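Cellulase (Bacteroides salanitronis, PDB 6WQY) probably hydrolyses internal beta-1,4 linkages of cellulose and related plant polysaccharides, the work of a broad-specificity GH5 endoglucanase, through the TIM-barrel domain modelled here. Local coordinates at residues V202-D205 / A206-T210; A147-A150 / A151-Q155; N158-A161 / D162-N165. All blocks are in the same frame, centred on the assembly; numbering follows the deposited sequence.

Interaction 1. Residues V202-D205 / A206-T210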
ATOM      1  N   VAL A 202     -10.946   9.407  12.320  1.00  9.82           N
ATOM      2  CA  VAL A 202     -10.853   8.666  13.579  1.00  9.37           C
ATOM      3  C   VAL A 202      -9.459   8.085  13.767  1.00  9.98           C
ATOM      4  O   VAL A 202      -8.890   8.145  14.866  1.00 10.12           O
ATOM      5  CB  VAL A 202     -11.945   7.578  13.630  1.00 10.55           C
ATOM      6  CG1 VAL A 202     -11.673   6.583  14.751  1.00 11.88           C
ATOM      7  CG2 VAL A 202     -13.326   8.208  13.786  1.00 12.19           C
ATOM      8  N   PHE A 203      -8.908   7.491  12.707  1.00  9.57           N
ATOM      9  CA  PHE A 203      -7.547   6.957  12.738  1.00  9.41           C
ATOM     10  C   PHE A 203      -6.532   8.037  13.060  1.00  9.00           C
ATOM     11  O   PHE A 203      -5.709   7.869  13.970  1.00  9.68           O
ATOM     12  CB  PHE A 203      -7.253   6.302  11.378  1.00  9.04           C
ATOM     13  CG  PHE A 203      -5.798   6.236  10.997  1.00  8.96           C
ATOM     14  CD1 PHE A 203      -4.940   5.295  11.553  1.00  8.83           C
ATOM     15  CD2 PHE A 203      -5.297   7.096  10.045  1.00  9.00           C
ATOM     16  CE1 PHE A 203      -3.608   5.231  11.160  1.00  8.91           C
ATOM     17  CE2 PHE A 203      -3.968   7.032   9.657  1.00  9.39           C
ATOM     18  CZ  PHE A 203      -3.133   6.083  10.209  1.00  9.02           C
ATOM     19  N   VAL A 204      -6.564   9.155  12.329  1.00  9.67           N
ATOM     20  CA  VAL A 204      -5.592  10.215  12.593  1.00  9.98           C
ATOM     21  C   VAL A 204      -5.693  10.669  14.042  1.00 10.35           C
ATOM     22  O   VAL A 204      -4.688  10.766  14.760  1.00 10.66           O
ATOM     23  CB  VAL A 204      -5.786  11.388  11.616  1.00  9.41           C
ATOM     24  CG1 VAL A 204      -4.900  12.569  12.005  1.00 11.46           C
ATOM     25  CG2 VAL A 204      -5.504  10.973  10.184  1.00 10.52           C
ATOM     26  N   ASP A 205      -6.915  10.941  14.505  1.00 10.44           N
ATOM     27  CA  ASP A 205      -7.089  11.442  15.862  1.00 11.25           C
ATOM     28  C   ASP A 205      -6.550  10.453  16.886  1.00 10.85           C
ATOM     29  O   ASP A 205      -5.919  10.846  17.875  1.00 11.57           O
ATOM     30  CB  ASP A 205      -8.569  11.723  16.137  1.00 12.07           C
ATOM     31  CG  ASP A 205      -9.121  12.892  15.329  1.00 13.34           C
ATOM     32  OD1 ASP A 205      -8.351  13.614  14.681  1.00 15.15           O
ATOM     33  OD2 ASP A 205     -10.362  13.096  15.374  1.00 17.24           O
ATOM     34  N   ALA A 206      -6.817   9.165  16.689  1.00 10.58           N
ATOM     35  CA  ALA A 206      -6.385   8.166  17.655  1.00 10.95           C
ATOM     36  C   ALA A 206      -4.866   8.068  17.705  1.00 10.98           C
ATOM     37  O   ALA A 206      -4.285   7.949  18.786  1.00 11.29           O
ATOM     38  CB  ALA A 206      -7.006   6.806  17.329  1.00 12.04           C
ATOM     39  N   VAL A 207      -4.207   8.103  16.545  1.00 10.17           N
ATOM     40  CA  VAL A 207      -2.747   8.051  16.519  1.00  9.99           C
ATOM     41  C   VAL A 207      -2.165   9.284  17.197  1.00 10.60           C
ATOM     42  O   VAL A 207      -1.276   9.184  18.051  1.00 11.75           O
ATOM     43  CB  VAL A 207      -2.239   7.897  15.073  1.00 10.12           C
ATOM     44  CG1 VAL A 207      -0.711   8.041  15.028  1.00 11.20           C
ATOM     45  CG2 VAL A 207      -2.675   6.555  14.482  1.00 10.65           C
ATOM     46  N   ARG A 208      -2.654  10.470  16.822  1.00 11.13           N
ATOM     47  CA  ARG A 208      -2.086  11.696  17.370  1.00 11.52           C
ATOM     48  C   ARG A 208      -2.283  11.780  18.879  1.00 12.52           C
ATOM     49  O   ARG A 208      -1.425  12.320  19.580  1.00 13.29           O
ATOM     50  CB  ARG A 208      -2.683  12.932  16.694  1.00 12.41           C
ATOM     51  CG  ARG A 208      -2.449  13.031  15.201  1.00 11.74           C
ATOM     52  CD  ARG A 208      -0.997  12.913  14.798  1.00 12.47           C
ATOM     53  NE  ARG A 208      -0.848  13.182  13.364  1.00 11.84           N
ATOM     54  CZ  ARG A 208       0.092  12.663  12.586  1.00 10.73           C
ATOM     55  NH1 ARG A 208       0.974  11.808  13.074  1.00 11.14           N
ATOM     56  NH2 ARG A 208       0.140  12.977  11.301  1.00 11.13           N
ATOM     57  N   ALA A 209      -3.395  11.249  19.396  1.00 11.90           N
ATOM     58  CA  ALA A 209      -3.682  11.347  20.819  1.00 12.89           C
ATOM     59  C   ALA A 209      -2.666  10.598  21.663  1.00 12.62           C
ATOM     60  O   ALA A 209      -2.522  10.902  22.853  1.00 14.64           O
ATOM     61  CB  ALA A 209      -5.076  10.805  21.110  1.00 13.34           C
ATOM     62  N   THR A 210      -1.943   9.638  21.083  1.00 12.60           N
ATOM     63  CA  THR A 210      -0.940   8.917  21.855  1.00 13.42           C
ATOM     64  C   THR A 210       0.322   9.741  22.085  1.00 14.26           C
ATOM     65  O   THR A 210       1.153   9.351  22.905  1.00 15.80           O
ATOM     66  CB  THR A 210      -0.582   7.570  21.215  1.00 12.65           C
ATOM     67  OG1 THR A 210       0.115   7.772  19.977  1.00 12.93           O
ATOM     68  CG2 THR A 210      -1.818   6.709  21.002  1.00 13.53           C
TER

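Interaction 2. Residues A147-A150 / A151-Q155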
ATOM      1  N   ALA A 147     -15.124   2.636  16.952  1.00 10.30           N
ATOM      2  CA  ALA A 147     -14.572   2.282  18.255  1.00 11.12           C
ATOM      3  C   ALA A 147     -13.458   1.252  18.108  1.00  9.80           C
ATOM      4  O   ALA A 147     -12.420   1.341  18.768  1.00 10.45           O
ATOM      5  CB  ALA A 147     -15.669   1.737  19.164  1.00 11.78           C
ATOM      6  N   GLN A 148     -13.666   0.257  17.245  1.00  9.86           N
ATOM      7  CA  GLN A 148     -12.644  -0.763  17.026  1.00  9.98           C
ATOM      8  C   GLN A 148     -11.416  -0.173  16.330  1.00  9.30           C
ATOM      9  O   GLN A 148     -10.273  -0.472  16.708  1.00  9.57           O
ATOM     10  CB  GLN A 148     -13.231  -1.934  16.240  1.00 10.04           C
ATOM     11  CG  GLN A 148     -12.216  -3.034  16.016  1.00  9.95           C
ATOM     12  CD  GLN A 148     -12.812  -4.372  15.664  1.00  9.96           C
ATOM     13  OE1 GLN A 148     -14.024  -4.553  15.656  1.00 10.57           O
ATOM     14  NE2 GLN A 148     -11.949  -5.338  15.396  1.00 10.29           N
ATOM     15  N   LEU A 149     -11.639   0.669  15.318  0.58  9.76           N
ATOM     16  CA  LEU A 149     -10.532   1.314  14.618  0.58  9.73           C
ATOM     17  C   LEU A 149      -9.688   2.146  15.580  0.58 10.02           C
ATOM     18  O   LEU A 149      -8.451   2.091  15.547  0.58  8.65           O
ATOM     19  CB  LEU A 149     -11.103   2.177  13.495  0.58  9.56           C
ATOM     20  CG  LEU A 149     -10.134   2.781  12.490  0.58 10.63           C
ATOM     21  CD1 LEU A 149      -9.495   1.715  11.623  0.58  9.87           C
ATOM     22  CD2 LEU A 149     -10.889   3.788  11.637  0.58 12.80           C
ATOM     23  N   ALA A 150     -10.336   2.924  16.443  1.00  9.50           N
ATOM     24  CA  ALA A 150      -9.606   3.770  17.375  1.00 10.35           C
ATOM     25  C   ALA A 150      -8.875   2.924  18.411  1.00  9.63           C
ATOM     26  O   ALA A 150      -7.721   3.214  18.759  1.00 10.48           O
ATOM     27  CB  ALA A 150     -10.572   4.742  18.057  1.00 11.97           C
ATOM     28  N   ALA A 151      -9.520   1.877  18.926  1.00  9.51           N
ATOM     29  CA  ALA A 151      -8.890   1.057  19.958  1.00  9.98           C
ATOM     30  C   ALA A 151      -7.699   0.293  19.388  1.00  9.65           C
ATOM     31  O   ALA A 151      -6.647   0.202  20.031  1.00 10.68           O
ATOM     32  CB  ALA A 151      -9.901   0.089  20.564  1.00 10.77           C
ATOM     33  N   MET A 152      -7.841  -0.274  18.193  1.00  9.08           N
ATOM     34  CA  MET A 152      -6.730  -0.982  17.574  1.00  9.23           C
ATOM     35  C   MET A 152      -5.577  -0.040  17.287  1.00  8.97           C
ATOM     36  O   MET A 152      -4.426  -0.339  17.618  1.00  9.58           O
ATOM     37  CB  MET A 152      -7.193  -1.685  16.298  1.00  9.38           C
ATOM     38  CG  MET A 152      -8.089  -2.893  16.550  1.00  9.59           C
ATOM     39  SD  MET A 152      -8.709  -3.622  15.030  1.00  9.99           S
ATOM     40  CE  MET A 152      -7.205  -4.242  14.281  1.00 11.46           C
ATOM     41  N   TRP A 153      -5.859   1.104  16.664  1.00  8.86           N
ATOM     42  CA  TRP A 153      -4.790   2.030  16.318  1.00  9.15           C
ATOM     43  C   TRP A 153      -4.144   2.631  17.557  1.00 10.07           C
ATOM     44  O   TRP A 153      -2.942   2.915  17.529  1.00 10.17           O
ATOM     45  CB  TRP A 153      -5.264   3.090  15.323  1.00  9.54           C
ATOM     46  CG  TRP A 153      -5.165   2.589  13.917  1.00  9.13           C
ATOM     47  CD1 TRP A 153      -6.182   2.347  13.032  1.00  9.65           C
ATOM     48  CD2 TRP A 153      -3.954   2.231  13.239  1.00  8.75           C
ATOM     49  NE1 TRP A 153      -5.664   1.864  11.838  1.00  9.13           N
ATOM     50  CE2 TRP A 153      -4.299   1.798  11.944  1.00  8.58           C
ATOM     51  CE3 TRP A 153      -2.604   2.260  13.594  1.00  8.98           C
ATOM     52  CZ2 TRP A 153      -3.357   1.371  11.027  1.00  9.35           C
ATOM     53  CZ3 TRP A 153      -1.664   1.843  12.672  1.00  9.34           C
ATOM     54  CH2 TRP A 153      -2.046   1.392  11.409  1.00  9.93           C
ATOM     55  N   THR A 154      -4.887   2.816  18.655  1.00  9.61           N
ATOM     56  CA  THR A 154      -4.250   3.258  19.898  1.00 10.07           C
ATOM     57  C   THR A 154      -3.204   2.245  20.349  1.00 10.07           C
ATOM     58  O   THR A 154      -2.073   2.603  20.699  1.00 10.13           O
ATOM     59  CB  THR A 154      -5.308   3.473  20.990  1.00 10.38           C
ATOM     60  OG1 THR A 154      -6.177   4.544  20.608  1.00 11.07           O
ATOM     61  CG2 THR A 154      -4.670   3.816  22.321  1.00 11.27           C
ATOM     62  N   GLN A 155      -3.571   0.962  20.337  1.00  9.80           N
ATOM     63  CA  GLN A 155      -2.634  -0.076  20.751  1.00  9.90           C
ATOM     64  C   GLN A 155      -1.444  -0.177  19.804  1.00 10.10           C
ATOM     65  O   GLN A 155      -0.298  -0.355  20.253  1.00 10.30           O
ATOM     66  CB  GLN A 155      -3.349  -1.418  20.837  1.00 10.58           C
ATOM     67  CG  GLN A 155      -4.322  -1.542  21.978  1.00 10.64           C
ATOM     68  CD  GLN A 155      -5.175  -2.769  21.815  1.00 10.77           C
ATOM     69  OE1 GLN A 155      -4.742  -3.878  22.134  1.00 12.28           O
ATOM     70  NE2 GLN A 155      -6.369  -2.592  21.293  1.00 11.13           N
TER

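Interaction 3. Residues N158-A161 / D162-N165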
ATOM      1  N   ASN A 158       0.784   2.863  20.344  1.00 11.51           N
ATOM      2  CA  ASN A 158       1.516   2.783  21.605  1.00 12.58           C
ATOM      3  C   ASN A 158       2.660   1.778  21.510  1.00 11.68           C
ATOM      4  O   ASN A 158       3.732   1.985  22.083  1.00 12.76           O
ATOM      5  CB  ASN A 158       0.564   2.449  22.750  1.00 13.60           C
ATOM      6  CG  ASN A 158      -0.234   3.657  23.221  1.00 13.36           C
ATOM      7  OD1 ASN A 158       0.185   4.797  23.069  1.00 18.57           O
ATOM      8  ND2 ASN A 158      -1.390   3.395  23.820  1.00 18.03           N
ATOM      9  N   ARG A 159       2.450   0.673  20.799  1.00 11.19           N
ATOM     10  CA  ARG A 159       3.482  -0.358  20.688  1.00 11.58           C
ATOM     11  C   ARG A 159       4.694   0.133  19.911  1.00 11.47           C
ATOM     12  O   ARG A 159       5.803  -0.382  20.106  1.00 13.45           O
ATOM     13  CB  ARG A 159       2.899  -1.606  20.021  1.00 12.12           C
ATOM     14  CG  ARG A 159       3.857  -2.764  19.848  1.00 12.81           C
ATOM     15  CD  ARG A 159       4.344  -3.281  21.195  1.00 12.93           C
ATOM     16  NE  ARG A 159       5.205  -4.451  21.082  1.00 14.43           N
ATOM     17  CZ  ARG A 159       6.482  -4.404  20.708  1.00 14.90           C
ATOM     18  NH1 ARG A 159       7.044  -3.243  20.416  1.00 14.58           N
ATOM     19  NH2 ARG A 159       7.195  -5.511  20.636  1.00 14.87           N
ATOM     20  N   PHE A 160       4.508   1.110  19.034  1.00 11.32           N
ATOM     21  CA  PHE A 160       5.565   1.652  18.186  1.00 12.03           C
ATOM     22  C   PHE A 160       5.906   3.093  18.546  1.00 13.24           C
ATOM     23  O   PHE A 160       6.514   3.809  17.742  1.00 13.24           O
ATOM     24  CB  PHE A 160       5.181   1.501  16.714  1.00 11.59           C
ATOM     25  CG  PHE A 160       5.121   0.071  16.282  1.00 10.49           C
ATOM     26  CD1 PHE A 160       6.287  -0.683  16.213  1.00 12.05           C
ATOM     27  CD2 PHE A 160       3.919  -0.539  15.989  1.00 11.22           C
ATOM     28  CE1 PHE A 160       6.251  -2.012  15.840  1.00 12.56           C
ATOM     29  CE2 PHE A 160       3.875  -1.869  15.623  1.00 11.15           C
ATOM     30  CZ  PHE A 160       5.034  -2.609  15.555  1.00 11.39           C
ATOM     31  N   ALA A 161       5.557   3.520  19.761  1.00 15.28           N
ATOM     32  CA  ALA A 161       5.725   4.921  20.136  1.00 17.58           C
ATOM     33  C   ALA A 161       7.182   5.352  20.104  1.00 17.47           C
ATOM     34  O   ALA A 161       7.467   6.538  19.908  1.00 22.33           O
ATOM     35  CB  ALA A 161       5.147   5.157  21.530  1.00 21.60           C
ATOM     36  N   ASP A 162       8.107   4.420  20.310  1.00 15.74           N
ATOM     37  CA  ASP A 162       9.523   4.743  20.324  1.00 15.66           C
ATOM     38  C   ASP A 162      10.145   4.809  18.936  1.00 15.43           C
ATOM     39  O   ASP A 162      11.307   5.217  18.818  1.00 18.30           O
ATOM     40  CB  ASP A 162      10.276   3.701  21.164  1.00 18.21           C
ATOM     41  CG  ASP A 162      10.092   2.284  20.636  1.00 37.82           C
ATOM     42  OD1 ASP A 162       8.997   1.973  20.122  1.00 27.11           O
ATOM     43  OD2 ASP A 162      11.045   1.484  20.734  1.00 43.86           O
ATOM     44  N   LYS A 163       9.426   4.436  17.893  1.00 11.88           N
ATOM     45  CA  LYS A 163      10.011   4.379  16.562  1.00 12.13           C
ATOM     46  C   LYS A 163       9.978   5.739  15.886  1.00 12.86           C
ATOM     47  O   LYS A 163       9.001   6.485  16.006  1.00 15.52           O
ATOM     48  CB  LYS A 163       9.261   3.367  15.694  1.00 12.40           C
ATOM     49  CG  LYS A 163       9.272   1.958  16.243  1.00 14.10           C
ATOM     50  CD  LYS A 163      10.680   1.413  16.445  1.00 15.40           C
ATOM     51  CE  LYS A 163      10.641  -0.081  16.731  1.00 19.89           C
ATOM     52  NZ  LYS A 163      12.000  -0.637  16.960  1.00 23.62           N
ATOM     53  N   GLY A 164      11.048   6.054  15.171  1.00 12.67           N
ATOM     54  CA  GLY A 164      11.134   7.278  14.408  1.00 14.63           C
ATOM     55  C   GLY A 164      10.326   7.222  13.123  1.00 11.69           C
ATOM     56  O   GLY A 164       9.545   6.304  12.861  1.00 11.82           O
ATOM     57  N   ASN A 165      10.548   8.244  12.297  1.00 10.94           N
ATOM     58  CA  ASN A 165       9.716   8.456  11.124  1.00 10.39           C
ATOM     59  C   ASN A 165      10.082   7.561   9.944  1.00  9.88           C
ATOM     60  O   ASN A 165       9.466   7.706   8.875  1.00 10.27           O
ATOM     61  CB  ASN A 165       9.677   9.933  10.733  1.00 11.39           C
ATOM     62  CG  ASN A 165       8.645  10.718  11.540  1.00 12.17           C
ATOM     63  OD1 ASN A 165       7.904  10.151  12.359  1.00 13.13           O
ATOM     64  ND2 ASN A 165       8.559  12.020  11.283  1.00 14.75           N
TER
HETATM   65  O   HOH W   1       8.415  -0.558  19.211  1.00 19.43           O

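Interaction 1. Residues V202-D205 / A206-T210
The last turns of helix 191-209, an outer helix of this TIM barrel, are knit by consecutive i to i+4 bonds, which set Phe203 a turn from Val207 and Val204 a turn from Arg208. The bond from Val207 N to Phe203 O is nearly straight (168°), and Arg208 N meets Val204 O at 2.9 Å. On the barrel-facing side Phe203 and Val207 run side by side: Val207 CG2 lies obliquely against the ring, 3.7 Å from Phe203 CE1. That methyl is in place because it sits anti to the carbonyl carbon, beside its own backbone N, which also brings it close to Phe203 O. One step round the helix Arg208 CG passes Val204 CG1 at 4.1 Å, and a bend at chi2 (-53°) turns the arginine chain off toward its partners: a salt bridge to Asp240 and bonds to the carbonyls of Asn214 and Arg217. Further along, Val207 O takes two donors from Thr210, the hydroxyl OG1 at 2.8 Å in the carbonyl plane and the backbone N. Phe203 and Val207 both pack on Leu219 of strand 219-222, Val204 and Arg208 on Leu246 of strand 246-251, while Val202 turns to helix 139-159.

Interaction 2. Residues A147-A150 / A151-Q155
Ala150 O is gripped twice by Thr154, whose OG1 donates to it at 2.8 Å and whose backbone N does so at 2.9 Å, the two arriving from opposite faces of the carbonyl plane. This is the familiar i to i+4 return of a threonine hydroxyl to its own helix, here on helix 139-159 of the TIM barrel. With OG1 anti to the carbonyl carbon, beside the backbone N (chi1 -64°), the hydroxyl lies within bonding distance of Ala150 O. Lost with an alanine at this position would be the hydroxyl, which would probably leave Ala150 O with its backbone donor alone and thin the contact with Ala206 of helix 191-209. At the next residue, Ala151 O is likewise shared: Gln155 N and Gln155 NE2 approach it from opposite faces, the side-chain NE2 from well above the carbonyl plane. Gln155 also ties the helix to the backbone of Tyr91 and Ile93.

The pairing of Gln148 with Met152 is softer. They lie side by side, and Gln148 NE2 makes a weak hydrogen bond to Met152 SD at 3.7 Å; Trp129 touches both residues. Trp153 points into the barrel wall, its NE1 bonded to Ala171 O, its ring meeting Phe203 edge-to-face. Leu149 is modelled in two conformers, which makes its contact less certain; in one of them its CD1 methyl lies in the indole plane, at the edge, 3.7 Å from Trp153 CD1.

Interaction 3. Residues N158-A161 / D162-N165
Lys163 N donates to Phe160 O at 3.0 Å and closes a type I beta turn over Phe160-Lys163, where helix 139-159 gives out and the chain heads for strand 167-170. The donor comes from above the carbonyl plane, though the N-H points well at the oxygen (164°). Phe160, the first residue to leave helical backbone angles, drops its ring inward onto Leu167 and Phe169 of that strand and Ala102 of helix 95-110. Across the turn the lysine chain crosses the phenylalanine at a slant: Lys163 CG sits at the ring edge, near its plane, 4.0 Å from Phe160 CD1. One face of the ring carries Arg159 CG, 4.3 Å above its centre. Bent at chi2 (-58°), Lys163 then carries its amine away to a salt bridge with Glu109.

Asp162 turns back over the helix end. Its CG stands between the backbone N and the carbonyl carbon (chi1 59°), which brings OD1 above the start of the turn. There a single water links the halves, donating to Arg159 O at 2.8 Å and to Asp162 OD1 at 2.8 Å; the same water lies in the plane of the Arg159 guanidinium, at its edge. Arg159 NH1 remains 5.6 Å from Asp162 OD1, so the opposite charges do not touch. The aspartate reaches the helix-end carbonyl through water, and the nearby arginine and lysine would probably favour its negative charge, although Arg159 is probably shared with Glu95, a magnesium-binding residue about 4 Å away (nearest side-chain atoms), and Lys163 with Glu109.

How the interactions relate
All three contacts belong to one TIM-barrel domain and follow the chain in the order interaction 2, interaction 3, interaction 1. Helix 139-159 carries interaction 2 and runs into the turn of interaction 3, their centres about 16 Å apart; strand 167-170 follows, and helix 191-209 then brings interaction 1 back beside them, about 9 Å from interaction 2 and 13 Å from interaction 3, centre to centre. The two helices touch: Phe203 CD1 lies 3.5 Å from Trp153 NE1, and Ala206 packs on Ala150 and Thr154. Near the end of helix 139-159, Thr210 CB meets Asn158 OD1 at 3.4 Å. Interactions 1 and 2 sit in the barrel's outer helical layer, interaction 3 in the turn leading to strand 167-170.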